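Local coordinates for minor capsid protein (Cafeteriavirus-dependent mavirus, PDB 6G42), which probably forms the pentameric penton capsomers of the virophage capsid, each subunit carrying a jelly-roll domain, at residues N48-R62 with L292-I306. Residues are numbered along the deposited sequence; the frame is centred on the assembly and turned at random.
Sequences NYLLIVEEFHLHKIR and LPQTVIQLKLLFESI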
loop_
_atom_site.group_PDB
_atom_site.type_symbol
_atom_site.label_atom_id
_atom_site.label_comp_id
_atom_site.label_asym_id
_atom_site.label_seq_id
_atom_site.Cartn_x
_atom_site.Cartn_y
_atom_site.Cartn_z
ATOM N N ASN C 48 -16.218 -8.229 34.626
ATOM C CA ASN C 48 -16.459 -8.995 33.395
ATOM C C ASN C 48 -15.416 -8.629 32.344
ATOM O O ASN C 48 -15.027 -7.464 32.239
ATOM C CB ASN C 48 -17.851 -8.696 32.834
ATOM C CG ASN C 48 -18.964 -9.302 33.665
ATOM O OD1 ASN C 48 -18.802 -10.363 34.273
ATOM N ND2 ASN C 48 -20.110 -8.637 33.682
ATOM N N TYR C 49 -15.000 -9.616 31.552
ATOM C CA TYR C 49 -13.906 -9.447 30.591
ATOM C C TYR C 49 -14.238 -9.883 29.169
ATOM O O TYR C 49 -15.032 -10.797 28.947
ATOM C CB TYR C 49 -12.686 -10.235 31.045
ATOM C CG TYR C 49 -12.081 -9.740 32.330
ATOM C CD1 TYR C 49 -12.592 -10.144 33.560
ATOM C CD2 TYR C 49 -10.990 -8.874 32.322
ATOM C CE1 TYR C 49 -12.034 -9.697 34.750
ATOM C CE2 TYR C 49 -10.422 -8.421 33.507
ATOM C CZ TYR C 49 -10.948 -8.838 34.719
ATOM O OH TYR C 49 -10.392 -8.401 35.895
ATOM N N LEU C 50 -13.601 -9.204 28.218
ATOM C CA LEU C 50 -13.546 -9.626 26.826
ATOM C C LEU C 50 -12.147 -10.154 26.555
ATOM O O LEU C 50 -11.192 -9.693 27.164
ATOM C CB LEU C 50 -13.830 -8.443 25.903
ATOM C CG LEU C 50 -15.174 -7.736 26.070
ATOM C CD1 LEU C 50 -15.201 -6.487 25.204
ATOM C CD2 LEU C 50 -16.332 -8.658 25.711
ATOM N N LEU C 51 -12.042 -11.119 25.648
ATOM C CA LEU C 51 -10.762 -11.654 25.181
ATOM C C LEU C 51 -10.544 -11.302 23.709
ATOM O O LEU C 51 -11.422 -11.544 22.868
ATOM C CB LEU C 51 -10.731 -13.174 25.331
ATOM C CG LEU C 51 -9.588 -13.933 24.643
ATOM C CD1 LEU C 51 -8.244 -13.591 25.270
ATOM C CD2 LEU C 51 -9.844 -15.420 24.732
ATOM N N ILE C 52 -9.359 -10.773 23.408
ATOM C CA ILE C 52 -8.920 -10.541 22.026
ATOM C C ILE C 52 -7.460 -10.962 21.858
ATOM O O ILE C 52 -6.619 -10.690 22.724
ATOM C CB ILE C 52 -9.137 -9.072 21.579
ATOM C CG1 ILE C 52 -8.728 -8.875 20.119
ATOM C CG2 ILE C 52 -8.378 -8.083 22.457
ATOM C CD1 ILE C 52 -9.366 -7.652 19.493
ATOM N N VAL C 53 -7.182 -11.653 20.750
ATOM C CA VAL C 53 -5.828 -12.040 20.379
ATOM C C VAL C 53 -5.195 -10.832 19.695
ATOM O O VAL C 53 -5.505 -10.539 18.540
ATOM C CB VAL C 53 -5.828 -13.277 19.449
ATOM C CG1 VAL C 53 -4.409 -13.665 19.024
ATOM C CG2 VAL C 53 -6.510 -14.452 20.145
ATOM N N GLU C 54 -4.328 -10.132 20.426
ATOM C CA GLU C 54 -3.626 -8.945 19.917
ATOM C C GLU C 54 -2.639 -9.295 18.785
ATOM O O GLU C 54 -2.634 -8.650 17.735
ATOM C CB GLU C 54 -2.884 -8.256 21.071
ATOM C CG GLU C 54 -2.075 -6.999 20.721
ATOM C CD GLU C 54 -2.925 -5.782 20.387
ATOM O OE1 GLU C 54 -4.168 -5.823 20.588
ATOM O OE2 GLU C 54 -2.337 -4.769 19.927
ATOM N N GLU C 55 -1.816 -10.317 19.004
ATOM C CA GLU C 55 -0.716 -10.624 18.092
ATOM C C GLU C 55 -0.256 -12.075 18.213
ATOM O O GLU C 55 -0.213 -12.633 19.311
ATOM C CB GLU C 55 0.431 -9.643 18.377
ATOM C CG GLU C 55 1.832 -10.010 17.898
ATOM C CD GLU C 55 2.854 -8.908 18.183
ATOM O OE1 GLU C 55 2.694 -8.181 19.195
ATOM O OE2 GLU C 55 3.827 -8.771 17.407
ATOM N N PHE C 56 0.054 -12.686 17.071
ATOM C CA PHE C 56 0.824 -13.929 17.047
ATOM C C PHE C 56 1.868 -13.933 15.931
ATOM O O PHE C 56 1.832 -13.094 15.026
ATOM C CB PHE C 56 -0.076 -15.185 17.017
ATOM C CG PHE C 56 -0.838 -15.400 15.733
ATOM C CD1 PHE C 56 -0.219 -15.963 14.618
ATOM C CD2 PHE C 56 -2.197 -15.117 15.663
ATOM C CE1 PHE C 56 -0.929 -16.184 13.446
ATOM C CE2 PHE C 56 -2.913 -15.345 14.497
ATOM C CZ PHE C 56 -2.280 -15.880 13.386
ATOM N N HIS C 57 2.800 -14.879 16.028
ATOM C CA HIS C 57 3.854 -15.066 15.030
ATOM C C HIS C 57 4.185 -16.552 14.879
ATOM O O HIS C 57 4.623 -17.187 15.827
ATOM C CB HIS C 57 5.094 -14.260 15.426
ATOM C CG HIS C 57 6.111 -14.099 14.335
ATOM N ND1 HIS C 57 5.825 -14.247 12.995
ATOM C CD2 HIS C 57 7.418 -13.761 14.396
ATOM C CE1 HIS C 57 6.914 -14.024 12.284
ATOM N NE2 HIS C 57 7.895 -13.726 13.110
ATOM N N LEU C 58 3.937 -17.099 13.694
ATOM C CA LEU C 58 4.219 -18.503 13.395
ATOM C C LEU C 58 5.521 -18.534 12.606
ATOM O O LEU C 58 5.528 -18.525 11.372
ATOM C CB LEU C 58 3.065 -19.140 12.604
ATOM C CG LEU C 58 1.644 -18.802 13.073
ATOM C CD1 LEU C 58 0.622 -19.488 12.185
ATOM C CD2 LEU C 58 1.408 -19.164 14.533
ATOM N N HIS C 59 6.630 -18.541 13.339
ATOM C CA HIS C 59 7.947 -18.353 12.738
ATOM C C HIS C 59 8.656 -19.652 12.399
ATOM O O HIS C 59 9.008 -20.415 13.285
ATOM C CB HIS C 59 8.810 -17.526 13.679
ATOM C CG HIS C 59 10.046 -16.992 13.044
ATOM N ND1 HIS C 59 10.045 -16.398 11.803
ATOM C CD2 HIS C 59 11.323 -16.949 13.487
ATOM C CE1 HIS C 59 11.273 -16.017 11.504
ATOM N NE2 HIS C 59 12.065 -16.335 12.512
ATOM N N LYS C 60 8.903 -19.846 11.102
ATOM C CA LYS C 60 9.478 -21.070 10.542
ATOM C C LYS C 60 8.578 -22.295 10.731
ATOM O O LYS C 60 8.817 -23.169 11.580
ATOM C CB LYS C 60 10.902 -21.316 11.034
ATOM C CG LYS C 60 11.759 -20.079 10.899
ATOM C CD LYS C 60 13.207 -20.358 11.213
ATOM C CE LYS C 60 13.950 -19.053 11.391
ATOM N NZ LYS C 60 15.402 -19.308 11.536
ATOM N N ILE C 61 7.538 -22.317 9.903
ATOM C CA ILE C 61 6.611 -23.439 9.777
ATOM C C ILE C 61 6.523 -23.853 8.317
ATOM O O ILE C 61 7.032 -23.151 7.440
ATOM C CB ILE C 61 5.202 -23.057 10.247
ATOM C CG1 ILE C 61 4.644 -21.914 9.390
ATOM C CG2 ILE C 61 5.233 -22.661 11.714
ATOM C CD1 ILE C 61 3.157 -21.755 9.522
ATOM N N ARG C 62 5.858 -24.980 8.066
ATOM C CA ARG C 62 5.630 -25.472 6.702
ATOM C C ARG C 62 4.138 -25.596 6.427
ATOM O O ARG C 62 3.380 -26.025 7.295
ATOM C CB ARG C 62 6.309 -26.823 6.494
ATOM C CG ARG C 62 6.668 -27.081 5.045
ATOM C CD ARG C 62 6.993 -28.534 4.781
ATOM N NE ARG C 62 7.519 -28.725 3.430
ATOM C CZ ARG C 62 7.719 -29.908 2.846
ATOM N NH1 ARG C 62 7.438 -31.048 3.484
ATOM N NH2 ARG C 62 8.202 -29.957 1.604
ATOM N N LEU C 292 8.199 -27.671 13.354
ATOM C CA LEU C 292 9.503 -28.072 12.833
ATOM C C LEU C 292 10.499 -27.986 13.995
ATOM O O LEU C 292 10.174 -27.430 15.046
ATOM C CB LEU C 292 9.940 -27.150 11.692
ATOM C CG LEU C 292 8.988 -27.037 10.501
ATOM C CD1 LEU C 292 9.478 -25.988 9.517
ATOM C CD2 LEU C 292 8.826 -28.382 9.811
ATOM N N PRO C 293 11.716 -28.533 13.822
ATOM C CA PRO C 293 12.751 -28.313 14.840
ATOM C C PRO C 293 13.114 -26.833 15.070
ATOM O O PRO C 293 13.481 -26.458 16.190
ATOM C CB PRO C 293 13.953 -29.086 14.285
ATOM C CG PRO C 293 13.353 -30.150 13.447
ATOM C CD PRO C 293 12.142 -29.527 12.821
ATOM N N GLN C 294 12.960 -26.015 14.025
ATOM C CA GLN C 294 13.370 -24.607 14.016
ATOM C C GLN C 294 12.227 -23.628 14.336
ATOM O O GLN C 294 12.434 -22.420 14.348
ATOM C CB GLN C 294 13.966 -24.261 12.643
ATOM C CG GLN C 294 15.041 -25.233 12.147
ATOM C CD GLN C 294 14.490 -26.457 11.415
ATOM O OE1 GLN C 294 13.299 -26.753 11.482
ATOM N NE2 GLN C 294 15.365 -27.174 10.716
ATOM N N THR C 295 11.034 -24.151 14.605
ATOM C CA THR C 295 9.839 -23.336 14.804
ATOM C C THR C 295 9.900 -22.544 16.104
ATOM O O THR C 295 10.158 -23.101 17.167
ATOM C CB THR C 295 8.559 -24.210 14.822
ATOM O OG1 THR C 295 8.420 -24.891 13.565
ATOM C CG2 THR C 295 7.302 -23.371 15.078
ATOM N N VAL C 296 9.666 -21.241 15.995
ATOM C CA VAL C 296 9.372 -20.397 17.146
ATOM C C VAL C 296 7.975 -19.840 16.952
ATOM O O VAL C 296 7.608 -19.439 15.852
ATOM C CB VAL C 296 10.380 -19.249 17.322
ATOM C CG1 VAL C 296 10.023 -18.389 18.537
ATOM C CG2 VAL C 296 11.784 -19.815 17.473
ATOM N N ILE C 297 7.202 -19.838 18.031
ATOM C CA ILE C 297 5.825 -19.372 18.003
ATOM C C ILE C 297 5.620 -18.373 19.135
ATOM O O ILE C 297 5.966 -18.657 20.273
ATOM C CB ILE C 297 4.848 -20.567 18.029
ATOM C CG1 ILE C 297 4.853 -21.201 16.636
ATOM C CG2 ILE C 297 3.435 -20.132 18.398
ATOM C CD1 ILE C 297 4.168 -22.530 16.525
ATOM N N GLN C 298 5.103 -17.194 18.792
ATOM C CA GLN C 298 4.824 -16.127 19.755
ATOM C C GLN C 298 3.337 -15.818 19.729
ATOM O O GLN C 298 2.652 -16.081 18.738
ATOM C CB GLN C 298 5.627 -14.872 19.435
ATOM C CG GLN C 298 7.108 -14.983 19.755
ATOM C CD GLN C 298 7.952 -13.921 19.064
ATOM O OE1 GLN C 298 7.427 -12.999 18.434
ATOM N NE2 GLN C 298 9.270 -14.049 19.173
ATOM N N LEU C 299 2.854 -15.252 20.828
ATOM C CA LEU C 299 1.422 -15.153 21.087
ATOM C C LEU C 299 1.154 -14.119 22.173
ATOM O O LEU C 299 1.798 -14.131 23.216
ATOM C CB LEU C 299 0.916 -16.530 21.521
ATOM C CG LEU C 299 -0.582 -16.785 21.670
ATOM C CD1 LEU C 299 -0.908 -18.203 21.223
ATOM C CD2 LEU C 299 -1.043 -16.574 23.106
ATOM N N LYS C 300 0.210 -13.222 21.922
ATOM C CA LYS C 300 -0.122 -12.162 22.873
ATOM C C LYS C 300 -1.640 -12.032 22.974
ATOM O O LYS C 300 -2.319 -11.828 21.967
ATOM C CB LYS C 300 0.514 -10.839 22.442
ATOM C CG LYS C 300 0.604 -9.792 23.548
ATOM C CD LYS C 300 1.622 -8.702 23.210
ATOM C CE LYS C 300 2.099 -7.932 24.434
ATOM N NZ LYS C 300 1.491 -6.579 24.518
ATOM N N LEU C 301 -2.154 -12.176 24.194
ATOM C CA LEU C 301 -3.583 -12.109 24.470
ATOM C C LEU C 301 -3.895 -10.861 25.288
ATOM O O LEU C 301 -3.045 -10.366 26.030
ATOM C CB LEU C 301 -4.022 -13.350 25.247
ATOM C CG LEU C 301 -3.697 -14.715 24.643
ATOM C CD1 LEU C 301 -4.033 -15.803 25.640
ATOM C CD2 LEU C 301 -4.455 -14.951 23.348
ATOM N N LEU C 302 -5.116 -10.358 25.145
ATOM C CA LEU C 302 -5.590 -9.231 25.944
ATOM C C LEU C 302 -6.916 -9.577 26.606
ATOM O O LEU C 302 -7.886 -9.909 25.920
ATOM C CB LEU C 302 -5.763 -7.982 25.076
ATOM C CG LEU C 302 -6.450 -6.776 25.732
ATOM C CD1 LEU C 302 -5.670 -6.293 26.949
ATOM C CD2 LEU C 302 -6.637 -5.650 24.728
ATOM N N PHE C 303 -6.941 -9.498 27.935
ATOM C CA PHE C 303 -8.184 -9.550 28.696
ATOM C C PHE C 303 -8.554 -8.111 29.047
ATOM O O PHE C 303 -7.869 -7.457 29.840
ATOM C CB PHE C 303 -8.027 -10.436 29.932
ATOM C CG PHE C 303 -7.718 -11.874 29.601
ATOM C CD1 PHE C 303 -8.742 -12.772 29.309
ATOM C CD2 PHE C 303 -6.400 -12.328 29.558
ATOM C CE1 PHE C 303 -8.458 -14.093 28.993
ATOM C CE2 PHE C 303 -6.109 -13.647 29.241
ATOM C CZ PHE C 303 -7.139 -14.532 28.959
ATOM N N GLU C 304 -9.614 -7.623 28.408
ATOM C CA GLU C 304 -10.076 -6.239 28.528
ATOM C C GLU C 304 -11.394 -6.205 29.313
ATOM O O GLU C 304 -12.393 -6.807 28.892
ATOM C CB GLU C 304 -10.265 -5.647 27.127
ATOM C CG GLU C 304 -10.629 -4.171 27.084
ATOM C CD GLU C 304 -10.914 -3.672 25.673
ATOM O OE1 GLU C 304 -10.155 -4.027 24.742
ATOM O OE2 GLU C 304 -11.903 -2.923 25.489
ATOM N N SER C 305 -11.396 -5.510 30.451
ATOM C CA SER C 305 -12.572 -5.477 31.328
ATOM C C SER C 305 -13.634 -4.539 30.782
ATOM O O SER C 305 -13.326 -3.622 30.019
ATOM C CB SER C 305 -12.196 -5.079 32.764
ATOM O OG SER C 305 -11.881 -3.705 32.871
ATOM N N ILE C 306 -14.881 -4.787 31.185
ATOM C CA ILE C 306 -16.026 -3.946 30.818
ATOM C C ILE C 306 -16.541 -3.302 32.109
ATOM O O ILE C 306 -17.629 -2.728 32.159
ATOM C CB ILE C 306 -17.164 -4.737 30.116
ATOM C CG1 ILE C 306 -16.625 -5.949 29.333
ATOM C CG2 ILE C 306 -17.949 -3.818 29.181
ATOM C CD1 ILE C 306 -17.704 -6.851 28.758
#
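Glu-54 and Glu-55 both face Lys-300, a classic beta bulge in the antiparallel pairing of 48-62 with 292-306. Both their N-H groups turn to Lys-300 O in weak bonds, 3.0 Å from Glu-54 N and 3.4 Å from Glu-55 N. Lys-300 N answers with a bond to Glu-55 O. The extra residue shifts the register by one, and regular antiparallel pairing continues on both sides of it.

The face that carries Leu-51, Val-53, Leu-301 and Phe-303 is mainly apolar. Leu-51 CD1 lies over one face of the Phe-303 ring, 4.1 Å from its centroid, in a CH-pi contact. The two side chains run side by side. Leu-51 CG is anti to the backbone N (chi1 168°), which brings its end back toward the partner strand. Val-53 CG2 meets Leu-301 CD2 at 3.8 Å on the same face.

The other face mixes apolar and polar groups. Ile-52 CG2 packs on Leu-302 CB at 3.7 Å. Gln-298 OE1 comes to the edge of the His-57 ring, near its plane, with ring and amide 61° apart. Gln-298 NE2 hydrogen-bonds Ser-202 OG of a neighbouring subunit, and Lys-300 NZ forms a salt bridge with Glu-216 of the same neighbour.

Beyond the strand pairing, Thr-295 OG1 donates to Lys-60 O (2.7 Å) and accepts from Leu-292 N (2.8 Å), tying the turn at 292-295 to the corner at Lys-60. Lys-60 NZ bridges to Asp-165 and hydrogen-bonds Phe-197 O, both of that neighbouring subunit.

Within the chain the two strands are the inner pair of a four-stranded antiparallel sheet of the jelly-roll. Strand 248-264 flanks 49-62, strand 8-15 flanks 296-305, and Leu-299 and Leu-301 pack against strand 272-281 of the facing sheet.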